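Putative malic enzyme ((S)-malate:NAD+ oxidoreductase (decarboxylating)) (Streptococcus pyogenes, PDB 2A9F) probably catalyses the NAD+-dependent oxidative decarboxylation of (S)-malate to pyruvate and carbon dioxide, using a divalent metal ion such as magnesium or manganese. Local coordinates at the interface of chains A and B. Coordinates in Å, arbitrary orientation; residue numbers count along the deposited sequence, not the author numbering. Chains: chain A/B, putative malic enzyme ((S)-malate:NAD+ oxidoreductase (decarboxylating)).

The interface of chains A and B. Residues chain A 126-127, 129; chain B 85-86, 111-113.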
loop_
_atom_site.group_PDB
_atom_site.type_symbol
_atom_site.label_atom_id
_atom_site.label_comp_id
_atom_site.label_asym_id
_atom_site.label_seq_id
_atom_site.Cartn_x
_atom_site.Cartn_y
_atom_site.Cartn_z
ATOM N N ALA A 126 -3.372 -0.088 11.909
ATOM C CA ALA A 126 -3.448 1.294 11.476
ATOM C C ALA A 126 -3.666 1.403 9.957
ATOM O O ALA A 126 -4.181 2.412 9.464
ATOM C CB ALA A 126 -2.186 2.028 11.897
ATOM N N LEU A 127 -3.269 0.364 9.225
ATOM C CA LEU A 127 -3.425 0.332 7.778
ATOM C C LEU A 127 -4.822 -0.116 7.414
ATOM O O LEU A 127 -5.387 0.327 6.414
ATOM C CB LEU A 127 -2.442 -0.652 7.142
ATOM C CG LEU A 127 -0.962 -0.307 7.122
ATOM C CD1 LEU A 127 -0.163 -1.514 6.723
ATOM C CD2 LEU A 127 -0.731 0.841 6.166
ATOM N N PRO A 129 -7.843 0.599 7.659
ATOM C CA PRO A 129 -8.785 1.511 7.004
ATOM C C PRO A 129 -8.660 1.519 5.488
ATOM O O PRO A 129 -9.659 1.545 4.772
ATOM C CB PRO A 129 -8.422 2.865 7.601
ATOM C CG PRO A 129 -7.963 2.514 8.960
ATOM C CD PRO A 129 -7.112 1.297 8.733
ATOM N N PRO B 85 -9.521 8.553 8.288
ATOM C CA PRO B 85 -8.859 7.896 7.147
ATOM C C PRO B 85 -9.751 7.434 5.982
ATOM O O PRO B 85 -9.435 7.700 4.823
ATOM C CB PRO B 85 -8.108 6.729 7.801
ATOM C CG PRO B 85 -9.010 6.366 8.956
ATOM C CD PRO B 85 -9.382 7.741 9.513
ATOM N N GLU B 86 -10.855 6.745 6.262
ATOM C CA GLU B 86 -11.708 6.279 5.164
ATOM C C GLU B 86 -12.152 7.417 4.244
ATOM O O GLU B 86 -12.085 7.298 3.024
ATOM C CB GLU B 86 -12.949 5.535 5.680
ATOM C CG GLU B 86 -12.668 4.155 6.264
ATOM C CD GLU B 86 -12.417 4.179 7.771
ATOM O OE1 GLU B 86 -12.084 5.266 8.323
ATOM O OE2 GLU B 86 -12.543 3.099 8.402
ATOM N N VAL B 111 -4.170 5.196 3.984
ATOM C CA VAL B 111 -4.664 5.998 5.094
ATOM C C VAL B 111 -4.362 5.302 6.424
ATOM O O VAL B 111 -4.203 4.078 6.463
ATOM C CB VAL B 111 -6.153 6.249 4.942
ATOM C CG1 VAL B 111 -6.389 7.169 3.752
ATOM C CG2 VAL B 111 -6.869 4.926 4.756
ATOM N N LEU B 112 -4.269 6.079 7.505
ATOM C CA LEU B 112 -3.948 5.528 8.833
ATOM C C LEU B 112 -4.951 5.809 9.959
ATOM O O LEU B 112 -5.448 6.927 10.121
ATOM C CB LEU B 112 -2.572 6.030 9.281
ATOM C CG LEU B 112 -1.351 5.634 8.451
ATOM C CD1 LEU B 112 -0.125 6.394 8.936
ATOM C CD2 LEU B 112 -1.140 4.138 8.563
ATOM N N ASP B 113 -5.215 4.789 10.764
ATOM C CA ASP B 113 -6.135 4.918 11.888
ATOM C C ASP B 113 -5.412 5.294 13.191
ATOM O O ASP B 113 -5.467 4.547 14.160
ATOM C CB ASP B 113 -6.896 3.596 12.091
ATOM C CG ASP B 113 -7.990 3.691 13.159
ATOM O OD1 ASP B 113 -8.350 2.632 13.715
ATOM O OD2 ASP B 113 -8.498 4.806 13.437
#
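The ring of A:Pro129 lodges against B:Pro85, B:Val111 and B:Asp113, its CB and CG atoms making the nearer contacts. Its CG meets B:Asp113 CB at 3.5 Å, the two side chains crossing at about a right angle; with CG anti to the backbone N (chi1 -174°), the carboxylate of B:Asp113 lies further off and its CB methylene makes the contact. CB of A:Pro129 lies 3.8 Å from CG of B:Pro85 and packs equally near the methyl CG2 of B:Val111. That methyl sits between the backbone N and the carbonyl carbon of its own residue (CG1 at chi1 -68°), which turns it toward the proline. Beside this apolar patch, the backbone N of B:Asp113 donates a hydrogen bond of 2.9 Å to the carbonyl O of A:Ala126, reaching a lone pair in the carbonyl plane, with an angle of 154° at the hydrogen. The methyl CD2 of B:Leu112 flanks this bonded carbonyl, 3.6 Å from O of A:Ala126. It lies 4.1 Å from A:Ala126 CB and at a similar, loose distance from CD2 of A:Leu127, whose side chain runs alongside in the same direction.

The end of helix 117-127 and the 3-10 turn 128-130 present the chain A groups. About 15 Å separates the patch centre from B:Lys95, probably the catalytic proton acceptor, on the same helix as B:Pro85. Recurring with the chains exchanged, the patch probably helps hold a two-fold dimer.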